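Long-range contacts in C3-degrading proteinase (CppA protein) (Streptococcus pneumoniae, PDB 3E0R), which probably degrades complement component C3 and is built from two regions related to the glyoxalase families: residues A75-K80 against D117-H122; L159-E164 against P180-D185; S197-L202 against V237-E242. All coordinates share one frame; numbering follows the deposited sequence.

Contact 1 (A75-K80 against D117-H122); sequences ARLIVK and DLILIH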
ATOM      1  N   ALA A  75       7.884   4.402  -0.536  1.00 21.67           N
ATOM      2  CA  ALA A  75       8.383   5.389   0.403  1.00 21.72           C
ATOM      3  C   ALA A  75       7.555   5.282   1.711  1.00 21.72           C
ATOM      4  O   ALA A  75       8.118   4.990   2.760  1.00 21.58           O
ATOM      5  CB  ALA A  75       8.338   6.810  -0.219  1.00 21.15           C
ATOM      6  N   ARG A  76       6.234   5.444   1.627  1.00 21.59           N
ATOM      7  CA  ARG A  76       5.332   5.221   2.773  1.00 22.21           C
ATOM      8  C   ARG A  76       3.957   4.720   2.322  1.00 22.29           C
ATOM      9  O   ARG A  76       3.460   5.188   1.334  1.00 22.74           O
ATOM     10  CB  ARG A  76       5.090   6.519   3.537  1.00 21.84           C
ATOM     11  CG  ARG A  76       6.116   6.901   4.593  1.00 24.32           C
ATOM     12  CD  ARG A  76       5.504   7.834   5.643  1.00 22.81           C
ATOM     13  NE  ARG A  76       4.956   9.023   4.999  1.00 24.90           N
ATOM     14  CZ  ARG A  76       4.557  10.138   5.639  1.00 26.22           C
ATOM     15  NH1 ARG A  76       4.601  10.246   6.952  1.00 26.74           N
ATOM     16  NH2 ARG A  76       4.088  11.160   4.951  1.00 26.22           N
ATOM     17  N   LEU A  77       3.353   3.793   3.063  1.00 21.83           N
ATOM     18  CA  LEU A  77       1.938   3.455   2.931  1.00 21.19           C
ATOM     19  C   LEU A  77       1.162   4.304   3.868  1.00 20.69           C
ATOM     20  O   LEU A  77       1.491   4.374   5.042  1.00 21.48           O
ATOM     21  CB  LEU A  77       1.674   1.997   3.307  1.00 20.68           C
ATOM     22  CG  LEU A  77       0.344   1.340   2.828  1.00 21.56           C
ATOM     23  CD1 LEU A  77       0.315   1.100   1.326  1.00 22.54           C
ATOM     24  CD2 LEU A  77       0.129   0.021   3.611  1.00 22.48           C
ATOM     25  N   ILE A  78       0.099   4.917   3.370  1.00 21.34           N
ATOM     26  CA  ILE A  78      -0.737   5.848   4.135  1.00 21.27           C
ATOM     27  C   ILE A  78      -2.129   5.253   4.291  1.00 20.65           C
ATOM     28  O   ILE A  78      -2.782   4.881   3.342  1.00 20.75           O
ATOM     29  CB  ILE A  78      -0.748   7.241   3.507  1.00 21.31           C
ATOM     30  CG1 ILE A  78       0.698   7.710   3.252  1.00 22.83           C
ATOM     31  CG2 ILE A  78      -1.508   8.272   4.405  1.00 20.83           C
ATOM     32  CD1 ILE A  78       0.780   8.961   2.485  1.00 22.25           C
ATOM     33  N   VAL A  79      -2.525   5.080   5.538  1.00 21.12           N
ATOM     34  CA  VAL A  79      -3.807   4.456   5.887  1.00 19.81           C
ATOM     35  C   VAL A  79      -4.612   5.530   6.567  1.00 19.35           C
ATOM     36  O   VAL A  79      -4.301   5.934   7.661  1.00 18.86           O
ATOM     37  CB  VAL A  79      -3.605   3.241   6.793  1.00 19.15           C
ATOM     38  CG1 VAL A  79      -4.942   2.577   7.130  1.00 17.02           C
ATOM     39  CG2 VAL A  79      -2.603   2.228   6.130  1.00 19.99           C
ATOM     40  N   LYS A  80      -5.578   6.058   5.850  1.00 19.83           N
ATOM     41  CA  LYS A  80      -6.454   7.090   6.368  1.00 20.49           C
ATOM     42  C   LYS A  80      -7.645   6.416   6.956  1.00 20.54           C
ATOM     43  O   LYS A  80      -8.425   5.833   6.217  1.00 22.05           O
ATOM     44  CB  LYS A  80      -6.929   7.992   5.246  1.00 20.73           C
ATOM     45  CG  LYS A  80      -7.979   9.077   5.676  1.00 21.42           C
ATOM     46  CD  LYS A  80      -8.509   9.805   4.415  1.00 21.48           C
ATOM     47  CE  LYS A  80      -9.218  11.088   4.765  1.00 22.69           C
ATOM     48  NZ  LYS A  80      -9.697  10.988   6.151  1.00 25.47           N
ATOM     49  N   ASP A 117       8.610  -1.655   5.701  1.00 26.12           N
ATOM     50  CA  ASP A 117       7.782  -0.697   5.029  1.00 25.10           C
ATOM     51  C   ASP A 117       7.292   0.234   6.119  1.00 24.87           C
ATOM     52  O   ASP A 117       6.860  -0.211   7.179  1.00 25.04           O
ATOM     53  CB  ASP A 117       6.644  -1.436   4.342  1.00 25.12           C
ATOM     54  CG  ASP A 117       7.125  -2.283   3.150  1.00 26.69           C
ATOM     55  OD1 ASP A 117       7.977  -1.746   2.383  1.00 24.49           O
ATOM     56  OD2 ASP A 117       6.625  -3.463   2.962  1.00 27.47           O
ATOM     57  N   LEU A 118       7.395   1.539   5.879  1.00 24.82           N
ATOM     58  CA  LEU A 118       6.921   2.550   6.832  1.00 23.62           C
ATOM     59  C   LEU A 118       5.474   2.864   6.536  1.00 23.18           C
ATOM     60  O   LEU A 118       5.121   3.220   5.411  1.00 21.94           O
ATOM     61  CB  LEU A 118       7.776   3.807   6.720  1.00 23.49           C
ATOM     62  CG  LEU A 118       7.608   4.973   7.699  1.00 23.25           C
ATOM     63  CD1 LEU A 118       7.672   4.608   9.202  1.00 23.46           C
ATOM     64  CD2 LEU A 118       8.697   5.948   7.406  1.00 23.62           C
ATOM     65  N   ILE A 119       4.635   2.715   7.565  1.00 23.83           N
ATOM     66  CA  ILE A 119       3.187   2.898   7.463  1.00 23.44           C
ATOM     67  C   ILE A 119       2.800   4.057   8.343  1.00 22.69           C
ATOM     68  O   ILE A 119       3.246   4.132   9.478  1.00 22.94           O
ATOM     69  CB  ILE A 119       2.353   1.626   7.888  1.00 23.77           C
ATOM     70  CG1 ILE A 119       2.485   0.406   6.944  1.00 25.42           C
ATOM     71  CG2 ILE A 119       0.845   1.918   7.809  1.00 22.95           C
ATOM     72  CD1 ILE A 119       3.835  -0.058   6.524  1.00 28.06           C
ATOM     73  N   LEU A 120       2.022   4.982   7.786  1.00 22.21           N
ATOM     74  CA  LEU A 120       1.410   6.067   8.516  1.00 21.92           C
ATOM     75  C   LEU A 120      -0.062   5.742   8.656  1.00 22.02           C
ATOM     76  O   LEU A 120      -0.727   5.517   7.661  1.00 22.28           O
ATOM     77  CB  LEU A 120       1.585   7.414   7.777  1.00 22.24           C
ATOM     78  CG  LEU A 120       0.817   8.649   8.348  1.00 21.64           C
ATOM     79  CD1 LEU A 120       1.348   9.017   9.767  1.00 21.80           C
ATOM     80  CD2 LEU A 120       0.887   9.838   7.467  1.00 21.10           C
ATOM     81  N   ILE A 121      -0.562   5.680   9.890  1.00 23.34           N
ATOM     82  CA  ILE A 121      -2.007   5.562  10.139  1.00 23.96           C
ATOM     83  C   ILE A 121      -2.503   6.853  10.751  1.00 23.38           C
ATOM     84  O   ILE A 121      -2.000   7.271  11.790  1.00 24.56           O
ATOM     85  CB  ILE A 121      -2.372   4.406  11.098  1.00 24.48           C
ATOM     86  CG1 ILE A 121      -1.679   3.118  10.629  1.00 28.60           C
ATOM     87  CG2 ILE A 121      -3.927   4.212  11.179  1.00 23.75           C
ATOM     88  CD1 ILE A 121      -2.620   1.895  10.670  1.00 33.85           C
ATOM     89  N   HIS A 122      -3.486   7.467  10.113  1.00 22.52           N
ATOM     90  CA  HIS A 122      -3.932   8.771  10.501  1.00 23.31           C
ATOM     91  C   HIS A 122      -5.409   8.900  10.182  1.00 24.32           C
ATOM     92  O   HIS A 122      -6.002   8.018   9.629  1.00 23.72           O
ATOM     93  CB  HIS A 122      -3.105   9.851   9.776  1.00 22.57           C
ATOM     94  CG  HIS A 122      -3.509  10.047   8.352  1.00 20.81           C
ATOM     95  ND1 HIS A 122      -4.452  10.980   7.967  1.00 20.69           N
ATOM     96  CD2 HIS A 122      -3.118   9.424   7.219  1.00 20.27           C
ATOM     97  CE1 HIS A 122      -4.639  10.906   6.657  1.00 21.45           C
ATOM     98  NE2 HIS A 122      -3.849   9.963   6.179  1.00 19.94           N
TER
HETATM   99  O   HOH W   1       8.693   1.892   3.218  1.00 33.62           O
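Leu77, Val79, Ile119 and Ile121 share one buried face of two parallel strands. Ile119 touches two residues of the other strand. Its CG1 lies 4.1 Å from Leu77 CB, while its CG2 branch crosses obliquely to Val79 CG2 at 3.8 Å. Four backbone hydrogen bonds hold the strands in register, among them Val79 N to Leu120 O at 2.8 Å, and CA-H...O contacts fill in between.

The other face carries Ile78, Leu120, Lys80 and His122. His122 CG sits between the backbone N and the carbonyl carbon (chi1 77°). From there the ring turns back over the partner strand. Lys80 CA lies over one ring face, 4.2 Å from the centroid and offset toward the rim. Ile78 CG2 comes to the ring edge, 3.4 Å from His122 NE2. His122 ND1 has its own hydrogen bond to Glu124 N.

The start of the pair is looser and partly exposed. Here a water takes the place of a direct bond: it donates to Ala75 O and accepts from Leu118 N at 3.0 Å. Arg76 runs alongside Leu118, with CG 3.9 Å from CD2. Leu120 CD2 lies over one face of the Arg76 guanidinium, whose NE is salt-bridged to Glu156 and NH1 to Glu110.

Ala75 and Arg76 form a classic beta bulge opposite Glu156. The parallel pairing fits the glyoxalase fold, in which the first and last strands of a module lie together. Strand 151-159 runs antiparallel beside strand 74-81, and strand 107-112 flanks strand 118-122 on the other side.

Contact 2 (L159-E164 against P180-D185); sequences LPTDIE and PAQGQD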
ATOM      1  N   LEU A 159      10.744   7.446  -6.742  1.00 23.84           N
ATOM      2  CA  LEU A 159      10.956   7.343  -8.209  1.00 24.43           C
ATOM      3  C   LEU A 159      12.249   8.060  -8.611  1.00 24.63           C
ATOM      4  O   LEU A 159      12.401   9.258  -8.336  1.00 23.95           O
ATOM      5  CB  LEU A 159       9.752   7.912  -8.979  1.00 24.13           C
ATOM      6  CG  LEU A 159       9.630   7.637 -10.501  1.00 24.22           C
ATOM      7  CD1 LEU A 159       9.306   6.161 -10.826  1.00 19.77           C
ATOM      8  CD2 LEU A 159       8.586   8.541 -11.165  1.00 23.89           C
ATOM      9  N   PRO A 160      13.177   7.341  -9.278  1.00 25.89           N
ATOM     10  CA  PRO A 160      14.414   8.034  -9.705  1.00 27.19           C
ATOM     11  C   PRO A 160      14.140   9.203 -10.647  1.00 28.44           C
ATOM     12  O   PRO A 160      13.077   9.259 -11.276  1.00 28.88           O
ATOM     13  CB  PRO A 160      15.233   6.939 -10.404  1.00 27.01           C
ATOM     14  CG  PRO A 160      14.572   5.629 -10.017  1.00 26.74           C
ATOM     15  CD  PRO A 160      13.153   5.927  -9.700  1.00 25.28           C
ATOM     16  N   THR A 161      15.087  10.138 -10.745  1.00 30.00           N
ATOM     17  CA  THR A 161      14.847  11.347 -11.527  1.00 30.69           C
ATOM     18  C   THR A 161      14.979  11.071 -13.016  1.00 31.63           C
ATOM     19  O   THR A 161      14.352  11.767 -13.821  1.00 31.27           O
ATOM     20  CB  THR A 161      15.759  12.540 -11.101  1.00 31.09           C
ATOM     21  OG1 THR A 161      17.141  12.192 -11.254  1.00 30.52           O
ATOM     22  CG2 THR A 161      15.466  12.957  -9.656  1.00 30.93           C
ATOM     23  N   ASP A 162      15.736  10.024 -13.368  1.00 32.88           N
ATOM     24  CA  ASP A 162      16.046   9.707 -14.782  1.00 33.78           C
ATOM     25  C   ASP A 162      15.004   8.827 -15.466  1.00 34.46           C
ATOM     26  O   ASP A 162      15.100   8.583 -16.672  1.00 35.63           O
ATOM     27  CB  ASP A 162      17.437   9.058 -14.919  1.00 34.48           C
ATOM     28  CG  ASP A 162      17.567   7.732 -14.135  1.00 37.48           C
ATOM     29  OD1 ASP A 162      16.584   7.295 -13.497  1.00 40.15           O
ATOM     30  OD2 ASP A 162      18.677   7.128 -14.149  1.00 43.04           O
ATOM     31  N   ILE A 163      14.021   8.349 -14.719  1.00 34.67           N
ATOM     32  CA  ILE A 163      12.891   7.669 -15.318  1.00 34.66           C
ATOM     33  C   ILE A 163      11.549   8.366 -15.015  1.00 34.46           C
ATOM     34  O   ILE A 163      11.406   9.107 -14.045  1.00 34.66           O
ATOM     35  CB  ILE A 163      12.832   6.141 -14.923  1.00 35.19           C
ATOM     36  CG1 ILE A 163      12.259   5.935 -13.535  1.00 34.14           C
ATOM     37  CG2 ILE A 163      14.214   5.461 -15.034  1.00 34.17           C
ATOM     38  CD1 ILE A 163      11.740   4.542 -13.345  1.00 34.55           C
ATOM     39  N   GLU A 164      10.587   8.099 -15.888  1.00 34.34           N
ATOM     40  CA  GLU A 164       9.229   8.585 -15.797  1.00 34.23           C
ATOM     41  C   GLU A 164       8.302   7.382 -15.647  1.00 33.17           C
ATOM     42  O   GLU A 164       8.499   6.348 -16.273  1.00 32.05           O
ATOM     43  CB  GLU A 164       8.883   9.356 -17.073  1.00 35.05           C
ATOM     44  CG  GLU A 164       9.296  10.839 -17.043  1.00 38.05           C
ATOM     45  CD  GLU A 164       8.216  11.728 -16.406  1.00 41.31           C
ATOM     46  OE1 GLU A 164       7.162  11.939 -17.055  1.00 42.89           O
ATOM     47  OE2 GLU A 164       8.412  12.211 -15.262  1.00 42.35           O
ATOM     48  N   PRO A 180      10.983  12.168  -5.682  1.00 27.08           N
ATOM     49  CA  PRO A 180      12.252  11.891  -6.350  1.00 27.24           C
ATOM     50  C   PRO A 180      13.222  11.257  -5.340  1.00 27.45           C
ATOM     51  O   PRO A 180      13.131  11.564  -4.152  1.00 28.24           O
ATOM     52  CB  PRO A 180      12.717  13.276  -6.862  1.00 27.54           C
ATOM     53  CG  PRO A 180      11.479  14.164  -6.768  1.00 26.94           C
ATOM     54  CD  PRO A 180      10.685  13.618  -5.641  1.00 26.84           C
ATOM     55  N   ALA A 181      14.093  10.352  -5.809  1.00 26.92           N
ATOM     56  CA  ALA A 181      14.802   9.412  -4.956  1.00 26.78           C
ATOM     57  C   ALA A 181      15.933   8.756  -5.728  1.00 27.11           C
ATOM     58  O   ALA A 181      15.838   8.590  -6.932  1.00 28.03           O
ATOM     59  CB  ALA A 181      13.856   8.356  -4.442  1.00 26.13           C
ATOM     60  N   GLN A 182      17.010   8.408  -5.038  1.00 27.53           N
ATOM     61  CA  GLN A 182      18.083   7.597  -5.590  1.00 27.91           C
ATOM     62  C   GLN A 182      18.252   6.396  -4.707  1.00 27.45           C
ATOM     63  O   GLN A 182      18.089   6.479  -3.490  1.00 27.48           O
ATOM     64  CB  GLN A 182      19.447   8.318  -5.643  1.00 28.51           C
ATOM     65  CG  GLN A 182      19.521   9.447  -6.634  1.00 31.53           C
ATOM     66  CD  GLN A 182      18.864  10.698  -6.076  1.00 38.13           C
ATOM     67  OE1 GLN A 182      19.184  11.128  -4.947  1.00 41.53           O
ATOM     68  NE2 GLN A 182      17.922  11.286  -6.843  1.00 40.34           N
ATOM     69  N   GLY A 183      18.604   5.291  -5.351  1.00 27.03           N
ATOM     70  CA  GLY A 183      18.925   4.045  -4.696  1.00 27.49           C
ATOM     71  C   GLY A 183      19.017   2.938  -5.734  1.00 27.61           C
ATOM     72  O   GLY A 183      18.314   2.964  -6.764  1.00 27.39           O
ATOM     73  N   GLN A 184      19.879   1.963  -5.442  1.00 28.08           N
ATOM     74  CA  GLN A 184      20.177   0.844  -6.343  1.00 28.42           C
ATOM     75  C   GLN A 184      18.941   0.019  -6.713  1.00 28.40           C
ATOM     76  O   GLN A 184      18.800  -0.399  -7.853  1.00 29.34           O
ATOM     77  CB  GLN A 184      21.278  -0.063  -5.745  1.00 28.79           C
ATOM     78  CG  GLN A 184      21.003  -0.630  -4.325  1.00 29.45           C
ATOM     79  CD  GLN A 184      21.888  -1.847  -3.987  1.00 30.42           C
ATOM     80  OE1 GLN A 184      23.070  -1.696  -3.703  1.00 29.45           O
ATOM     81  NE2 GLN A 184      21.291  -3.061  -3.989  1.00 34.38           N
ATOM     82  N   ASP A 185      18.032  -0.173  -5.764  1.00 28.13           N
ATOM     83  CA  ASP A 185      16.883  -1.084  -5.931  1.00 27.72           C
ATOM     84  C   ASP A 185      15.562  -0.435  -6.361  1.00 27.68           C
ATOM     85  O   ASP A 185      14.496  -1.107  -6.398  1.00 29.46           O
ATOM     86  CB  ASP A 185      16.678  -1.873  -4.614  1.00 27.47           C
ATOM     87  CG  ASP A 185      17.882  -2.738  -4.257  1.00 26.92           C
ATOM     88  OD1 ASP A 185      18.772  -2.916  -5.118  1.00 23.66           O
ATOM     89  OD2 ASP A 185      17.940  -3.226  -3.111  1.00 26.36           O
TER
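The carbonyl oxygen of Leu159 is met by two groups at the end of strand 176-180 and just after it. Pro180 CA approaches Leu159 O at 3.3 Å, with an angle of 155° at the hydrogen, as a CA-H...O contact. Ala181 N lies 3.2 Å from the same oxygen. One residue further on the roles are exchanged. Ala181 O receives the CA-H of Pro160 at 3.2 Å, and the angle at that hydrogen is 162°. Pro180 and Pro160 thus each give a CA-H to a carbonyl oxygen across the contact.

Side chains add little. Thr161 CG2 is anti to the carbonyl carbon. This methyl, and not the hydroxyl, touches the neighbour: it meets Pro180 CB at 3.9 Å, and the two side chains cross at about a right angle. Gln182 starts away from the other segment, but a bend at chi2 turns CD back. Its NE2 then lies 4.1 Å from Thr161 CG2.

These residues mark the frayed end of a parallel pair. Strands 151-159 and 176-180 are neighbours joined through helix 169-172, a beta-alpha-beta crossover, and strand 176-180 is an outermost strand of its sheet. Leu159 still shares a backbone hydrogen bond with Ile179. Beyond Pro160 and Ala181 the two backbone segments part. The side near Thr161, Pro180 and Gln182 is exposed, whereas Leu159 and Ala181 are buried.

Ala181 packs on Arg71 and Leu186, and Pro160 on Thr187. Further along, Gln184 NE2 donates to Asp185 OD1 at 2.8 Å from the syn side, tilted 32° out of the carboxylate plane. Asp185 OD2 takes a salt bridge from Arg66 and a hydrogen bond from Glu69 N.

Contact 3 (S197-L202 against V237-E242); sequences SMLKFL and VELWFE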
ATOM      1  N   SER A 197       5.445  -4.563  -5.496  1.00 15.40           N
ATOM      2  CA  SER A 197       5.672  -5.339  -6.692  1.00 16.65           C
ATOM      3  C   SER A 197       4.576  -5.200  -7.728  1.00 17.13           C
ATOM      4  O   SER A 197       4.826  -5.419  -8.905  1.00 15.83           O
ATOM      5  CB  SER A 197       5.815  -6.796  -6.354  1.00 17.14           C
ATOM      6  OG  SER A 197       4.634  -7.319  -5.778  1.00 19.20           O
HETATM    7  N   MSE A 198       3.377  -4.832  -7.281  1.00 17.38           N
HETATM    8  CA  MSE A 198       2.275  -4.563  -8.170  1.00 17.99           C
HETATM    9  C   MSE A 198       1.348  -3.474  -7.664  1.00 16.08           C
HETATM   10  O   MSE A 198       1.092  -3.349  -6.497  1.00 15.19           O
HETATM   11  CB  MSE A 198       1.506  -5.851  -8.373  1.00 17.86           C
HETATM   12  CG  MSE A 198       0.288  -5.727  -9.267  1.00 20.31           C
HETATM   13 SE   MSE A 198      -0.329  -7.510  -9.706  0.80 25.49          SE
HETATM   14  CE  MSE A 198      -2.162  -7.323  -9.080  1.00 22.08           C
ATOM     15  N   LEU A 199       0.821  -2.695  -8.587  1.00 15.93           N
ATOM     16  CA  LEU A 199      -0.346  -1.831  -8.348  1.00 15.50           C
ATOM     17  C   LEU A 199      -1.499  -2.400  -9.181  1.00 15.17           C
ATOM     18  O   LEU A 199      -1.323  -2.648 -10.364  1.00 15.53           O
ATOM     19  CB  LEU A 199      -0.010  -0.403  -8.765  1.00 14.54           C
ATOM     20  CG  LEU A 199       1.072   0.230  -7.878  1.00 14.49           C
ATOM     21  CD1 LEU A 199       1.830   1.374  -8.518  1.00 10.35           C
ATOM     22  CD2 LEU A 199       0.418   0.700  -6.590  1.00 14.77           C
ATOM     23  N   LYS A 200      -2.643  -2.676  -8.566  1.00 14.95           N
ATOM     24  CA  LYS A 200      -3.820  -3.073  -9.317  1.00 14.86           C
ATOM     25  C   LYS A 200      -4.809  -1.923  -9.434  1.00 14.89           C
ATOM     26  O   LYS A 200      -5.129  -1.283  -8.449  1.00 15.22           O
ATOM     27  CB  LYS A 200      -4.498  -4.253  -8.658  1.00 15.49           C
ATOM     28  CG  LYS A 200      -5.616  -4.800  -9.480  1.00 16.97           C
ATOM     29  CD  LYS A 200      -6.613  -5.570  -8.745  1.00 20.94           C
ATOM     30  CE  LYS A 200      -6.284  -7.018  -8.735  1.00 26.73           C
ATOM     31  NZ  LYS A 200      -5.106  -7.326  -9.559  1.00 28.24           N
ATOM     32  N   PHE A 201      -5.271  -1.650 -10.650  1.00 14.84           N
ATOM     33  CA  PHE A 201      -6.216  -0.589 -10.910  1.00 15.27           C
ATOM     34  C   PHE A 201      -7.570  -1.192 -11.258  1.00 14.85           C
ATOM     35  O   PHE A 201      -7.713  -1.896 -12.268  1.00 14.20           O
ATOM     36  CB  PHE A 201      -5.716   0.305 -12.050  1.00 15.40           C
ATOM     37  CG  PHE A 201      -4.345   0.835 -11.817  1.00 15.63           C
ATOM     38  CD1 PHE A 201      -4.153   2.122 -11.380  1.00 18.77           C
ATOM     39  CD2 PHE A 201      -3.236   0.045 -12.054  1.00 17.30           C
ATOM     40  CE1 PHE A 201      -2.885   2.596 -11.147  1.00 17.13           C
ATOM     41  CE2 PHE A 201      -1.995   0.508 -11.853  1.00 18.82           C
ATOM     42  CZ  PHE A 201      -1.812   1.793 -11.360  1.00 16.94           C
ATOM     43  N   LEU A 202      -8.542  -0.951 -10.396  1.00 14.77           N
ATOM     44  CA  LEU A 202      -9.915  -1.277 -10.696  1.00 15.78           C
ATOM     45  C   LEU A 202     -10.552  -0.070 -11.401  1.00 16.35           C
ATOM     46  O   LEU A 202     -10.467   1.064 -10.916  1.00 18.12           O
ATOM     47  CB  LEU A 202     -10.664  -1.655  -9.430  1.00 15.72           C
ATOM     48  CG  LEU A 202     -10.181  -2.857  -8.619  1.00 16.09           C
ATOM     49  CD1 LEU A 202     -11.238  -3.190  -7.561  1.00 16.24           C
ATOM     50  CD2 LEU A 202      -9.940  -4.082  -9.475  1.00 12.56           C
ATOM     51  N   VAL A 237       7.602  -2.247 -11.315  1.00 16.41           N
ATOM     52  CA  VAL A 237       6.305  -2.532 -10.683  1.00 16.09           C
ATOM     53  C   VAL A 237       5.261  -2.888 -11.791  1.00 17.27           C
ATOM     54  O   VAL A 237       5.019  -2.145 -12.764  1.00 18.79           O
ATOM     55  CB  VAL A 237       5.850  -1.342  -9.792  1.00 16.37           C
ATOM     56  CG1 VAL A 237       4.465  -1.563  -9.145  1.00 15.30           C
ATOM     57  CG2 VAL A 237       6.939  -1.036  -8.678  1.00 13.32           C
ATOM     58  N   GLU A 238       4.679  -4.051 -11.648  1.00 16.73           N
ATOM     59  CA  GLU A 238       3.564  -4.468 -12.442  1.00 17.08           C
ATOM     60  C   GLU A 238       2.315  -3.626 -12.260  1.00 16.65           C
ATOM     61  O   GLU A 238       1.971  -3.236 -11.149  1.00 17.16           O
ATOM     62  CB  GLU A 238       3.257  -5.938 -12.118  1.00 16.84           C
ATOM     63  CG  GLU A 238       4.369  -6.853 -12.647  1.00 17.71           C
ATOM     64  CD  GLU A 238       4.055  -8.306 -12.434  1.00 19.57           C
ATOM     65  OE1 GLU A 238       3.040  -8.549 -11.738  1.00 20.76           O
ATOM     66  OE2 GLU A 238       4.813  -9.184 -12.947  1.00 21.72           O
ATOM     67  N   LEU A 239       1.620  -3.366 -13.364  1.00 16.83           N
ATOM     68  CA  LEU A 239       0.427  -2.483 -13.381  1.00 16.78           C
ATOM     69  C   LEU A 239      -0.698  -3.282 -13.960  1.00 16.72           C
ATOM     70  O   LEU A 239      -0.713  -3.540 -15.150  1.00 16.38           O
ATOM     71  CB  LEU A 239       0.683  -1.216 -14.208  1.00 16.45           C
ATOM     72  CG  LEU A 239       1.911  -0.382 -13.797  1.00 15.29           C
ATOM     73  CD1 LEU A 239       2.194   0.647 -14.868  1.00 11.58           C
ATOM     74  CD2 LEU A 239       1.798   0.214 -12.354  1.00  9.99           C
ATOM     75  N   TRP A 240      -1.627  -3.697 -13.102  1.00 17.55           N
ATOM     76  CA  TRP A 240      -2.717  -4.575 -13.498  1.00 18.01           C
ATOM     77  C   TRP A 240      -4.003  -3.748 -13.543  1.00 18.90           C
ATOM     78  O   TRP A 240      -4.358  -3.053 -12.575  1.00 17.32           O
ATOM     79  CB  TRP A 240      -2.772  -5.724 -12.507  1.00 17.54           C
ATOM     80  CG  TRP A 240      -3.919  -6.773 -12.578  1.00 18.60           C
ATOM     81  CD1 TRP A 240      -5.283  -6.531 -12.527  1.00 19.15           C
ATOM     82  CD2 TRP A 240      -3.770  -8.214 -12.555  1.00 14.17           C
ATOM     83  NE1 TRP A 240      -5.973  -7.727 -12.469  1.00 19.00           N
ATOM     84  CE2 TRP A 240      -5.076  -8.769 -12.496  1.00 17.74           C
ATOM     85  CE3 TRP A 240      -2.656  -9.078 -12.524  1.00 17.65           C
ATOM     86  CZ2 TRP A 240      -5.311 -10.159 -12.449  1.00 17.05           C
ATOM     87  CZ3 TRP A 240      -2.869 -10.472 -12.501  1.00 18.16           C
ATOM     88  CH2 TRP A 240      -4.208 -11.000 -12.471  1.00 19.11           C
ATOM     89  N   PHE A 241      -4.707  -3.843 -14.680  1.00 19.21           N
ATOM     90  CA  PHE A 241      -6.008  -3.191 -14.858  1.00 18.48           C
ATOM     91  C   PHE A 241      -7.130  -4.218 -15.109  1.00 19.55           C
ATOM     92  O   PHE A 241      -6.987  -5.115 -15.957  1.00 18.41           O
ATOM     93  CB  PHE A 241      -5.968  -2.216 -16.054  1.00 17.19           C
ATOM     94  CG  PHE A 241      -4.851  -1.216 -16.013  1.00 14.26           C
ATOM     95  CD1 PHE A 241      -5.091   0.088 -15.700  1.00 12.90           C
ATOM     96  CD2 PHE A 241      -3.568  -1.569 -16.354  1.00 14.25           C
ATOM     97  CE1 PHE A 241      -4.055   1.013 -15.673  1.00 12.69           C
ATOM     98  CE2 PHE A 241      -2.521  -0.638 -16.340  1.00 12.82           C
ATOM     99  CZ  PHE A 241      -2.764   0.629 -15.987  1.00 14.34           C
ATOM    100  N   GLU A 242      -8.240  -4.073 -14.373  1.00 20.82           N
ATOM    101  CA  GLU A 242      -9.436  -4.861 -14.581  1.00 23.00           C
ATOM    102  C   GLU A 242     -10.701  -4.056 -14.176  1.00 23.69           C
ATOM    103  O   GLU A 242     -10.607  -3.039 -13.502  1.00 22.77           O
ATOM    104  CB  GLU A 242      -9.349  -6.211 -13.859  1.00 22.56           C
ATOM    105  CG  GLU A 242      -9.241  -6.183 -12.361  1.00 25.36           C
ATOM    106  CD  GLU A 242      -9.367  -7.599 -11.706  1.00 27.26           C
ATOM    107  OE1 GLU A 242      -9.999  -7.686 -10.602  1.00 34.58           O
ATOM    108  OE2 GLU A 242      -8.830  -8.609 -12.266  1.00 30.47           O
TER
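The ammonium of Lys200 sits almost directly over the five-membered ring of Trp240. NZ is 3.0 Å from the ring centroid and 9° off the normal, an unusually short cation-pi contact whose exact distance is doubtful, since chi4 is near eclipsed. The pair belongs to the first and last strands of a beta-alpha-beta-beta-beta module, adjacent and parallel as in the glyoxalase fold and held by five backbone hydrogen bonds. Lys200 and Trp240 side chains point the same way. A bend at chi3 (-92°) brings CE over the indole.

Selenomethionine Met198 reaches the same ring. Its CE touches Trp240 CB at 3.8 Å, and its SE stands obliquely to the six-membered ring, a Met-aromatic contact. Phe228 of strand 228-232 also stacks with Trp240.

The opposite sheet face is apolar and buried. Phe201 and Phe241 form an offset stack, with centroids 4.8 Å apart and planes at 14°. Leu239 CD2 fills in beside them, at the edge of the Phe201 ring and 4.0 Å from Leu199 CD1. At the start of strand 196-203, Ser197 and Met198 make a classic beta bulge opposite Thr15.

Glu242 fixes the indole from its own strand: Trp240 NE1, with the acceptor in the ring plane, donates to Glu242 OE2 at 3.0 Å, meeting that oxygen from above the carboxylate plane.

How the contacts relate
From the N terminus the three contacts come in series, with none nested or crossed. Contact 1 closes a loop of 36 residues in the N-terminal CppA region. Contacts 2 and 3 fall in the C-terminal region and close loops of 15 and 34 residues. Contact 1 lies within one mixed sheet, and contact 2 lies at the ends of two strands of that sheet, where strand 151-159 runs between strands 74-81 and 176-180. Contact 3 belongs to the other sheet. There strand 196-203 lies between the first strand, 9-18, and the last, 238-243, and brings both into one sheet. The contacts do not touch. Their centres are about 19 to 20 Å apart.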